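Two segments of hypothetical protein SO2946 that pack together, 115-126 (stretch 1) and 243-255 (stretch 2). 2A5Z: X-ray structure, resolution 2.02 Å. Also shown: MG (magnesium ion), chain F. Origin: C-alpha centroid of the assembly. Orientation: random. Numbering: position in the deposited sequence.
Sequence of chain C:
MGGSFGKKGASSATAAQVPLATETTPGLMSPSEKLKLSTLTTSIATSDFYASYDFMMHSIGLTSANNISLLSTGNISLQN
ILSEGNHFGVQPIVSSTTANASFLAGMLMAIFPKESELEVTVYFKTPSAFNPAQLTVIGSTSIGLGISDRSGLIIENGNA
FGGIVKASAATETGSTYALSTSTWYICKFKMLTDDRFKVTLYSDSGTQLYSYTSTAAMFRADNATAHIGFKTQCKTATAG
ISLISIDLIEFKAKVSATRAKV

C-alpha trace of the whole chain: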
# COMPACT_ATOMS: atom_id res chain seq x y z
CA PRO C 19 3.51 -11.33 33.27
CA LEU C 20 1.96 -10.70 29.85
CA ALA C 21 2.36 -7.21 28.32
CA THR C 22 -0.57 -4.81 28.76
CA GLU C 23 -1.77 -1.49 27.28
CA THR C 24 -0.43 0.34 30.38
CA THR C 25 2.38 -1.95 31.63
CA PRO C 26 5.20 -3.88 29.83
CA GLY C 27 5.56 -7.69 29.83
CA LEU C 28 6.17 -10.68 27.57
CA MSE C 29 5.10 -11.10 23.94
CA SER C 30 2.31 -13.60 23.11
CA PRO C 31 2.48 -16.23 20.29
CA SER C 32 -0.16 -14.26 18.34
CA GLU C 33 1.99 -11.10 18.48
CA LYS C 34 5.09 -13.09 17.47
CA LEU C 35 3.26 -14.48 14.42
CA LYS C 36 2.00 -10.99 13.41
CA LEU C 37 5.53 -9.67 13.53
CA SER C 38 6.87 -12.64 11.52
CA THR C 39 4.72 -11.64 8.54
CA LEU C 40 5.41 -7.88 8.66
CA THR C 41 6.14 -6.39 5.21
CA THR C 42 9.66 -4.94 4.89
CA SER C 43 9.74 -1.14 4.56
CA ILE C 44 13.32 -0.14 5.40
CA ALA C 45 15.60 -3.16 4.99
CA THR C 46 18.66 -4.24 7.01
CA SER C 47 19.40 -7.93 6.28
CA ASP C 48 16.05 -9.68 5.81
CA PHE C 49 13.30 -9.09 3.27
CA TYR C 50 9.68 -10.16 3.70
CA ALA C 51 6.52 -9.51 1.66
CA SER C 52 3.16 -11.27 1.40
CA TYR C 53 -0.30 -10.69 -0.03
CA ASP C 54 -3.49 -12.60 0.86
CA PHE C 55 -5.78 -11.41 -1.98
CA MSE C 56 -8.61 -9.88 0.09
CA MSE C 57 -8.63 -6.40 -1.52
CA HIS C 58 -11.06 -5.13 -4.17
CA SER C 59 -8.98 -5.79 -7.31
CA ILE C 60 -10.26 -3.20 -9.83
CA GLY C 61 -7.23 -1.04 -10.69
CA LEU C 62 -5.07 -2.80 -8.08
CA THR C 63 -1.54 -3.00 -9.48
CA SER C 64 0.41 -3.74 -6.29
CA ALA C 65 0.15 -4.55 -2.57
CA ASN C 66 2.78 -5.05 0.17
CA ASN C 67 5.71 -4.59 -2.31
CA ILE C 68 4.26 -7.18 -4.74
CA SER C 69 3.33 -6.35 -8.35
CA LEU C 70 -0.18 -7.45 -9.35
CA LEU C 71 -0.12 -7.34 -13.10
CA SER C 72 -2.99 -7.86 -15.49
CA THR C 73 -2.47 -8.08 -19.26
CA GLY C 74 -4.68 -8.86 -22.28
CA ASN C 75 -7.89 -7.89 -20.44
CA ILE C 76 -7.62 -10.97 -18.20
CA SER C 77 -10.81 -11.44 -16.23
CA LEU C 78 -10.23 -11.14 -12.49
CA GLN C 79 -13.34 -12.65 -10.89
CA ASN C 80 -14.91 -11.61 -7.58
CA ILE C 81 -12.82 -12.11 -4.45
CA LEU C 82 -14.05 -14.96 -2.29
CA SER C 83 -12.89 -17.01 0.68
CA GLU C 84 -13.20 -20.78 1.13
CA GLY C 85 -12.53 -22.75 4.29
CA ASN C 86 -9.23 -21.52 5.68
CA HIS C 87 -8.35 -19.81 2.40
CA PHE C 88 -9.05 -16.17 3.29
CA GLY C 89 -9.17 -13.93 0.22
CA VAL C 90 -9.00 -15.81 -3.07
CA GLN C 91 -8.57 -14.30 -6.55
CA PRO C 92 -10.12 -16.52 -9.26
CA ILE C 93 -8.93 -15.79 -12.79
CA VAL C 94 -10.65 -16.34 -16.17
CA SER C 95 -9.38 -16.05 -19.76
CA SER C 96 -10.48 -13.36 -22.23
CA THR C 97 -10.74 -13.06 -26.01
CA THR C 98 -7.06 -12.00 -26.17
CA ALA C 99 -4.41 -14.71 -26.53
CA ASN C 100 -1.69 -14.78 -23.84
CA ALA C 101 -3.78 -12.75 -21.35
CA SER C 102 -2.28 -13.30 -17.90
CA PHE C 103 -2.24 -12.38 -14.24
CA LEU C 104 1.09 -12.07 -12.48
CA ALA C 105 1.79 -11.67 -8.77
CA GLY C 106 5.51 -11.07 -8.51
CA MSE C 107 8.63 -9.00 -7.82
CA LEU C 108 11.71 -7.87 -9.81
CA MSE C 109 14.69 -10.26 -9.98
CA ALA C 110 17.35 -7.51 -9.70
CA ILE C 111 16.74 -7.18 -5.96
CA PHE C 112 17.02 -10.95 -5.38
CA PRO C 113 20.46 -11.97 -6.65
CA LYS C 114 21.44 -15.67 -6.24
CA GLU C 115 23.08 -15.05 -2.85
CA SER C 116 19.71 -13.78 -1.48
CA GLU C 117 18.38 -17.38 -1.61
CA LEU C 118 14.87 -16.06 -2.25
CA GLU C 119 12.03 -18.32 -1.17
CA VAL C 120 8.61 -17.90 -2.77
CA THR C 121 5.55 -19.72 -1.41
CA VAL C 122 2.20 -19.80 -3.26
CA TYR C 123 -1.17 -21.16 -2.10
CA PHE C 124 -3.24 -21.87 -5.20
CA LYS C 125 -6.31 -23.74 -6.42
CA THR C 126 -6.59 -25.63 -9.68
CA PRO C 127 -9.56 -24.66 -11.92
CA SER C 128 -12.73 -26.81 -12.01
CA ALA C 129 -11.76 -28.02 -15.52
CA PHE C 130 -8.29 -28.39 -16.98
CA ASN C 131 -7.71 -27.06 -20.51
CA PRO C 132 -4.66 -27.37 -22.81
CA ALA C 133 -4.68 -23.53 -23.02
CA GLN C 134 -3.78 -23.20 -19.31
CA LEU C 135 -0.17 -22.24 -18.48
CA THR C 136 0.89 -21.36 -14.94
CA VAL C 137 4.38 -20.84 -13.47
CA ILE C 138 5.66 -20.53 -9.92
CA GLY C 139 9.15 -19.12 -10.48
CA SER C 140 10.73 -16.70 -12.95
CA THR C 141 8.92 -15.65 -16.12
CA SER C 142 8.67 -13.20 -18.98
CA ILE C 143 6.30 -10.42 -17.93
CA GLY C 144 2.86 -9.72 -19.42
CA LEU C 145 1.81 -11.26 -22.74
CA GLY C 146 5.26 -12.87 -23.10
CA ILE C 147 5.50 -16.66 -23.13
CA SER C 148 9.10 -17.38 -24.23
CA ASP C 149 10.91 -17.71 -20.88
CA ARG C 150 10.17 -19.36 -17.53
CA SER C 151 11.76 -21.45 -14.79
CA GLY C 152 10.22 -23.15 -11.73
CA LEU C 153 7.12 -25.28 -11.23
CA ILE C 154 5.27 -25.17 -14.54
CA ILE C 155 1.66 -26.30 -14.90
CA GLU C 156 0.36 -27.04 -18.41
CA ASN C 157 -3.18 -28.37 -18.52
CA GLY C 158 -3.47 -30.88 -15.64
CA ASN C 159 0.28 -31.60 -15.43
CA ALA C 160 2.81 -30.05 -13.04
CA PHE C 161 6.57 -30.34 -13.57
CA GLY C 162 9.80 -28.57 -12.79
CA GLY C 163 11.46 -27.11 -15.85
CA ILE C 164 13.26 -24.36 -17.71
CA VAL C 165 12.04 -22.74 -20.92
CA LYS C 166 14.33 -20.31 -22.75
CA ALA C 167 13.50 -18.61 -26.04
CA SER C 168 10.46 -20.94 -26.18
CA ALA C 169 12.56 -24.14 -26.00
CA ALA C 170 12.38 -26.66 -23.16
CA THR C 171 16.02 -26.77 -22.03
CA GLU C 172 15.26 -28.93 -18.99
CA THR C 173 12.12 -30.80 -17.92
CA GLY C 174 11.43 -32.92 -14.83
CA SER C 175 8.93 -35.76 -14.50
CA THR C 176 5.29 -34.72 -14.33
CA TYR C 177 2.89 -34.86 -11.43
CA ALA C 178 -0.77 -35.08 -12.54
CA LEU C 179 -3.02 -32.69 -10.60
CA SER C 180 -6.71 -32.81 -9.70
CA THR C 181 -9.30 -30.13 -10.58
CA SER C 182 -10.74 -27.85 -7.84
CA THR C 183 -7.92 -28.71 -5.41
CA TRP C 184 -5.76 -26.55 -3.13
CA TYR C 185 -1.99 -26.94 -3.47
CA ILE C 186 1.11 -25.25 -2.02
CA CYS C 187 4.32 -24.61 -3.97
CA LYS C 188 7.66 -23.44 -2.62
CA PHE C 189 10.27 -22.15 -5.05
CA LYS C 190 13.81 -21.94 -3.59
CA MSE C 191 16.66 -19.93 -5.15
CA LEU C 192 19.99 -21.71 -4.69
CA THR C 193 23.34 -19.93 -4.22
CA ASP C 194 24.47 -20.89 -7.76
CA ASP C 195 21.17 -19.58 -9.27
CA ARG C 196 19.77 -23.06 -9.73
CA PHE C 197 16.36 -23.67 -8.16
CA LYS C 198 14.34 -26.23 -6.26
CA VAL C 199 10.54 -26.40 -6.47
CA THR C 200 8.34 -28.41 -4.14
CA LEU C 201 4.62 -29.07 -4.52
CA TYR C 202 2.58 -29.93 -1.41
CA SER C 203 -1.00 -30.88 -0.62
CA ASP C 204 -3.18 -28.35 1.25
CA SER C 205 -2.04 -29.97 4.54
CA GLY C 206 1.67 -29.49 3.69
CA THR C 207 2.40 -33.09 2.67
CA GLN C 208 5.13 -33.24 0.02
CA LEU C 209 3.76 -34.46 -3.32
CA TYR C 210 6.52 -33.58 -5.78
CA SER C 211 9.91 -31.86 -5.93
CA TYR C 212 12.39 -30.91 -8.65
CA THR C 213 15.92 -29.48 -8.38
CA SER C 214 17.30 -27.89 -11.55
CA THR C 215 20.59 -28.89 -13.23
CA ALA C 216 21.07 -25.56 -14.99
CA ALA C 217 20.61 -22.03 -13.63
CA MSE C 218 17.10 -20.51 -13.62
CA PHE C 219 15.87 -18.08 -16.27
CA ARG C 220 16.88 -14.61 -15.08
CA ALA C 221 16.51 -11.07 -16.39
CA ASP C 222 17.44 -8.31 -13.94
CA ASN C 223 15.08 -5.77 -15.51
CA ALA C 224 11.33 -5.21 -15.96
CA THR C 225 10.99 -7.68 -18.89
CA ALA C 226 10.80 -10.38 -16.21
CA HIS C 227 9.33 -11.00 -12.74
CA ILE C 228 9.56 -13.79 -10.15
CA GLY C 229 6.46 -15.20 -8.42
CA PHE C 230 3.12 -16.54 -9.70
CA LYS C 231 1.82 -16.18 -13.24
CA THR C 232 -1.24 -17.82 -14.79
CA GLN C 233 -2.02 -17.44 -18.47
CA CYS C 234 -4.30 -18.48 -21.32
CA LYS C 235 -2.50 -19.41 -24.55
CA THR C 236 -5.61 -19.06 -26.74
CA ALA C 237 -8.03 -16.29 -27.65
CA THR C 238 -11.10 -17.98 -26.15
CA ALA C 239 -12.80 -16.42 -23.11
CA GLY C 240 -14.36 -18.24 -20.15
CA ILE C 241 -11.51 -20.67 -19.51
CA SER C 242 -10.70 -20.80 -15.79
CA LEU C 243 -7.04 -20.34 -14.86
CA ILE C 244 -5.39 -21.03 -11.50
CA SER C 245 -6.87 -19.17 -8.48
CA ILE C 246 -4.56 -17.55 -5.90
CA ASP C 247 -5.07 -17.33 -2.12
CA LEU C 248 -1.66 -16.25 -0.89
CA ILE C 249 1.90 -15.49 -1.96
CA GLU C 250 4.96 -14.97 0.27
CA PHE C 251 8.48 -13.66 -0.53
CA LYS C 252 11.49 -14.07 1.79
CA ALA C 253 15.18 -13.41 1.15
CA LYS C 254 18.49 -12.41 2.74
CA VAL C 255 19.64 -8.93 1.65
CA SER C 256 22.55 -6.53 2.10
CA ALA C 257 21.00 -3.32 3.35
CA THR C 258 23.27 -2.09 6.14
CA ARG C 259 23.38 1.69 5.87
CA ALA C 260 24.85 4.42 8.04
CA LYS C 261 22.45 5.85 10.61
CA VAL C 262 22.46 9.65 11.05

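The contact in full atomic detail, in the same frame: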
# COMPACT_ATOMS: atom_id res chain seq x y z
N GLU C 115 22.65 -14.97 -4.25
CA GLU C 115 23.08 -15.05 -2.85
C GLU C 115 21.97 -14.67 -1.84
O GLU C 115 22.11 -14.92 -0.64
CB GLU C 115 24.35 -14.22 -2.61
CG GLU C 115 24.16 -12.73 -2.75
CD GLU C 115 24.42 -12.18 -4.16
OE1 GLU C 115 24.42 -10.93 -4.29
OE2 GLU C 115 24.63 -12.97 -5.12
N SER C 116 20.87 -14.10 -2.33
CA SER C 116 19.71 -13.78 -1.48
C SER C 116 18.91 -15.02 -1.08
O SER C 116 18.15 -14.98 -0.11
CB SER C 116 18.79 -12.78 -2.19
OG SER C 116 18.10 -13.39 -3.27
N GLU C 117 19.08 -16.10 -1.85
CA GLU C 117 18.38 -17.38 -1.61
C GLU C 117 16.89 -17.15 -1.38
O GLU C 117 16.30 -17.68 -0.43
CB GLU C 117 18.99 -18.14 -0.44
CG GLU C 117 20.46 -18.45 -0.59
CD GLU C 117 21.00 -19.31 0.53
OE1 GLU C 117 21.82 -18.82 1.33
OE2 GLU C 117 20.59 -20.48 0.62
N LEU C 118 16.29 -16.36 -2.27
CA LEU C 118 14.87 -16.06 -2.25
C LEU C 118 14.03 -17.33 -2.16
O LEU C 118 14.30 -18.33 -2.85
CB LEU C 118 14.49 -15.24 -3.49
CG LEU C 118 13.01 -14.94 -3.76
CD1 LEU C 118 12.47 -13.87 -2.82
CD2 LEU C 118 12.79 -14.52 -5.21
N GLU C 119 13.02 -17.27 -1.31
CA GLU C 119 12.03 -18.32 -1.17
C GLU C 119 10.67 -17.73 -1.49
O GLU C 119 10.28 -16.71 -0.92
CB GLU C 119 12.06 -18.84 0.26
CG GLU C 119 11.48 -20.20 0.45
CD GLU C 119 11.80 -20.76 1.81
OE1 GLU C 119 13.00 -20.87 2.15
OE2 GLU C 119 10.84 -21.07 2.56
N VAL C 120 9.95 -18.35 -2.41
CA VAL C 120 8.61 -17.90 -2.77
C VAL C 120 7.62 -19.03 -2.50
O VAL C 120 7.81 -20.16 -2.97
CB VAL C 120 8.51 -17.46 -4.26
CG1 VAL C 120 7.07 -17.00 -4.61
CG2 VAL C 120 9.52 -16.36 -4.56
N THR C 121 6.58 -18.74 -1.72
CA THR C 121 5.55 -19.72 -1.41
C THR C 121 4.20 -19.24 -1.93
O THR C 121 3.83 -18.09 -1.72
CB THR C 121 5.47 -20.01 0.10
OG1 THR C 121 6.79 -20.30 0.60
CG2 THR C 121 4.56 -21.20 0.39
N VAL C 122 3.48 -20.13 -2.62
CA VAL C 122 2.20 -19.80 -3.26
C VAL C 122 1.12 -20.83 -2.88
O VAL C 122 1.32 -22.04 -3.04
CB VAL C 122 2.30 -19.76 -4.82
CG1 VAL C 122 0.94 -19.42 -5.43
CG2 VAL C 122 3.33 -18.75 -5.28
N TYR C 123 -0.01 -20.33 -2.38
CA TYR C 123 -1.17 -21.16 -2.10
C TYR C 123 -2.16 -20.92 -3.22
O TYR C 123 -2.63 -19.79 -3.42
CB TYR C 123 -1.79 -20.77 -0.75
CG TYR C 123 -0.87 -21.02 0.44
CD1 TYR C 123 -1.15 -22.04 1.36
CD2 TYR C 123 0.27 -20.25 0.64
CE1 TYR C 123 -0.31 -22.26 2.46
CE2 TYR C 123 1.12 -20.47 1.73
CZ TYR C 123 0.83 -21.49 2.63
OH TYR C 123 1.67 -21.71 3.70
N PHE C 124 -2.47 -21.99 -3.96
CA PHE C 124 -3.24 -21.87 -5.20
C PHE C 124 -4.21 -23.02 -5.40
O PHE C 124 -3.98 -24.13 -4.90
CB PHE C 124 -2.31 -21.72 -6.42
CG PHE C 124 -1.49 -22.96 -6.73
CD1 PHE C 124 -1.95 -23.90 -7.65
CD2 PHE C 124 -0.26 -23.16 -6.13
CE1 PHE C 124 -1.21 -25.03 -7.95
CE2 PHE C 124 0.50 -24.31 -6.42
CZ PHE C 124 0.02 -25.23 -7.34
N LYS C 125 -5.28 -22.74 -6.15
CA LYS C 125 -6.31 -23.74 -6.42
C LYS C 125 -6.42 -23.98 -7.91
O LYS C 125 -6.56 -23.04 -8.71
CB LYS C 125 -7.67 -23.28 -5.87
CG LYS C 125 -8.76 -24.36 -5.93
CD LYS C 125 -10.09 -23.89 -5.34
CE LYS C 125 -11.08 -25.07 -5.28
NZ LYS C 125 -12.43 -24.68 -4.81
N THR C 126 -6.36 -25.26 -8.29
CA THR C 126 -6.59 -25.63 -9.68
C THR C 126 -8.03 -25.28 -10.11
O THR C 126 -8.94 -25.28 -9.28
CB THR C 126 -6.28 -27.11 -9.93
OG1 THR C 126 -6.95 -27.93 -8.96
CG2 THR C 126 -4.77 -27.34 -9.84
N LEU C 243 -8.47 -20.16 -15.11
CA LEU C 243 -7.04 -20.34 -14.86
C LEU C 243 -6.86 -20.69 -13.39
O LEU C 243 -7.83 -21.00 -12.70
CB LEU C 243 -6.25 -19.08 -15.27
CG LEU C 243 -6.46 -18.60 -16.72
CD1 LEU C 243 -5.54 -17.44 -17.07
CD2 LEU C 243 -6.30 -19.74 -17.74
N ILE C 244 -5.63 -20.64 -12.89
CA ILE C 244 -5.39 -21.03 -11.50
C ILE C 244 -5.72 -19.87 -10.54
O ILE C 244 -5.32 -18.73 -10.76
CB ILE C 244 -3.96 -21.65 -11.35
CG1 ILE C 244 -3.97 -23.07 -11.96
CG2 ILE C 244 -3.50 -21.65 -9.89
CD1 ILE C 244 -2.64 -23.84 -11.93
N SER C 245 -6.50 -20.16 -9.50
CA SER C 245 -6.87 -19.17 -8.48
C SER C 245 -5.75 -19.00 -7.47
O SER C 245 -5.02 -19.94 -7.20
CB SER C 245 -8.15 -19.58 -7.76
OG SER C 245 -9.21 -19.79 -8.67
N ILE C 246 -5.60 -17.80 -6.91
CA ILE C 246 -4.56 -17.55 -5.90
C ILE C 246 -5.13 -17.03 -4.57
O ILE C 246 -5.95 -16.09 -4.55
CB ILE C 246 -3.38 -16.69 -6.44
CG1 ILE C 246 -2.26 -16.55 -5.38
CG2 ILE C 246 -3.88 -15.34 -6.99
CD1 ILE C 246 -0.89 -16.16 -5.94
N ASP C 247 -4.71 -17.68 -3.49
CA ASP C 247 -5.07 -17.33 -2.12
C ASP C 247 -3.99 -16.43 -1.52
O ASP C 247 -4.28 -15.40 -0.93
CB ASP C 247 -5.20 -18.64 -1.31
CG ASP C 247 -5.43 -18.41 0.19
OD1 ASP C 247 -5.97 -17.37 0.57
OD2 ASP C 247 -5.07 -19.30 1.00
N LEU C 248 -2.73 -16.80 -1.70
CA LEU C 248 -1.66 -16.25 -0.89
C LEU C 248 -0.31 -16.44 -1.57
O LEU C 248 -0.04 -17.51 -2.12
CB LEU C 248 -1.67 -16.94 0.49
CG LEU C 248 -0.60 -16.74 1.56
CD1 LEU C 248 -0.46 -15.27 1.92
CD2 LEU C 248 -0.95 -17.55 2.80
N ILE C 249 0.52 -15.41 -1.52
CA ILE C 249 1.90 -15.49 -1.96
C ILE C 249 2.80 -14.89 -0.88
O ILE C 249 2.40 -13.94 -0.21
CB ILE C 249 2.11 -14.81 -3.36
CG1 ILE C 249 3.49 -15.14 -3.94
CG2 ILE C 249 1.81 -13.30 -3.32
CD1 ILE C 249 3.65 -14.82 -5.43
N GLU C 250 3.99 -15.46 -0.71
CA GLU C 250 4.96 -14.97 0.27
C GLU C 250 6.36 -14.92 -0.35
O GLU C 250 6.76 -15.86 -1.04
CB GLU C 250 4.95 -15.88 1.51
CG GLU C 250 6.06 -15.59 2.52
CD GLU C 250 6.21 -16.70 3.56
OE1 GLU C 250 5.70 -16.55 4.69
OE2 GLU C 250 6.84 -17.73 3.24
N PHE C 251 7.08 -13.83 -0.11
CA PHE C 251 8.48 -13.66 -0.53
C PHE C 251 9.37 -13.50 0.70
O PHE C 251 9.10 -12.66 1.56
CB PHE C 251 8.65 -12.39 -1.39
CG PHE C 251 8.05 -12.50 -2.77
CD1 PHE C 251 8.85 -12.78 -3.86
CD2 PHE C 251 6.68 -12.32 -2.97
CE1 PHE C 251 8.30 -12.87 -5.15
CE2 PHE C 251 6.11 -12.42 -4.24
CZ PHE C 251 6.92 -12.70 -5.33
N LYS C 252 10.44 -14.29 0.78
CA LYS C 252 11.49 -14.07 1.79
C LYS C 252 12.91 -14.31 1.29
O LYS C 252 13.18 -15.30 0.60
CB LYS C 252 11.24 -14.84 3.09
CG LYS C 252 10.77 -16.25 2.94
CD LYS C 252 10.43 -16.84 4.33
CE LYS C 252 10.00 -18.29 4.19
NZ LYS C 252 9.81 -18.98 5.52
N ALA C 253 13.81 -13.39 1.65
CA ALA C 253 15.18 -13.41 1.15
C ALA C 253 16.15 -12.79 2.15
O ALA C 253 15.73 -12.07 3.07
CB ALA C 253 15.26 -12.66 -0.16
N LYS C 254 17.44 -13.08 1.98
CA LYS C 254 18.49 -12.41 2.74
C LYS C 254 19.04 -11.29 1.87
O LYS C 254 19.34 -11.51 0.70
CB LYS C 254 19.60 -13.40 3.10
CG LYS C 254 19.14 -14.51 4.04
CD LYS C 254 20.33 -15.30 4.61
CE LYS C 254 20.43 -16.71 4.02
NZ LYS C 254 21.41 -17.52 4.82
N VAL C 255 19.17 -10.08 2.43
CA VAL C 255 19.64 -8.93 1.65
C VAL C 255 20.77 -8.19 2.35
O VAL C 255 20.94 -8.31 3.55
CB VAL C 255 18.49 -7.93 1.31
CG1 VAL C 255 17.42 -8.58 0.42
CG2 VAL C 255 17.89 -7.31 2.57
MG MG F . -5.84 -15.21 0.55
O HOH W 1 15.44 -17.11 2.32
O HOH W 2 8.25 -18.15 1.09
O HOH W 3 9.05 -21.45 4.44
O HOH W 4 6.69 -20.49 3.21

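The two stretches, at least 118 residues apart in sequence wherever they touch, join as neighbouring antiparallel strands, 119-125 against 248-254, whose axes run at 174° and approach to 4.7 Å. Backbone hydrogen bonds supply most of the polar contact. Glu-119 and Lys-252 exchange a pair of them, from Glu-119 N to Lys-252 O (2.7 Å) and from Lys-252 N to Glu-119 O (3.0 Å). Thr-121 and Glu-250 repeat the pattern, Thr-121 N to Glu-250 O at 3.0 Å and Glu-250 N to Thr-121 O at 2.8 Å. Ahead of strand 119-125, Ser-116 O accepts from Lys-254 N (2.9 Å), extending the ladder into the 3-10 segment.

At Tyr-123 the register shifts by one residue. Tyr-123 N still donates to Leu-248 O (2.8 Å), but Tyr-123 O receives both Asp-247 N, at 3.0 Å, and, weakly, Leu-248 N, at 3.5 Å. The bulge coincides with the corner at Asp-247, whose O and OD1 each bind the magnesium ion at 2.2 Å; its remaining ligands lie elsewhere in the structure. Past the bulge, regular pairing resumes between Lys-125 and Ser-245, with N to O distances of 3.0 Å in both directions.

Charged and polar side chains line the face carrying Glu-119, Thr-121, Glu-250 and Lys-252. The salt bridge from Glu-119 OE2 to Lys-252 NZ is long, at 3.8 Å, and water 3 reinforces it, donating to Glu-119 OE2 (2.6 Å) and accepting from Lys-252 NZ (2.8 Å). Water 4 similarly links Thr-121 OG1 (2.6 Å) with Glu-250 OE2 (2.8 Å), two side-chain atoms that stand 3.7 Å apart. Near the end of the ladder, Glu-117 OE1 and Lys-254 NZ form another long salt bridge, at 3.7 Å.

On this same face Tyr-123 meets Leu-248, whose CD2 lies over the ring, 4.0 Å from the Tyr-123 ring centroid, in a CH-pi contact. The other face, carrying Val-120, Val-122, Phe-124, Ile-246, Ile-249 and Phe-251, is wholly apolar. Val-120 CG2 approaches Phe-251 CD1 to 3.7 Å, while Val-120 CG1 sits over one face of that ring; Leu-118 CD1 reaches the ring edge, 3.9 Å from Phe-251 CD1. Farther along, Val-122 bridges two isoleucines, with its CG2 3.9 Å from Ile-249 CG1 and its CG1 3.8 Å from Ile-246 CD1. Phe-124 CD1 then packs 3.5 Å from Ile-244 CG2, carrying the buried apolar contact past the bulge.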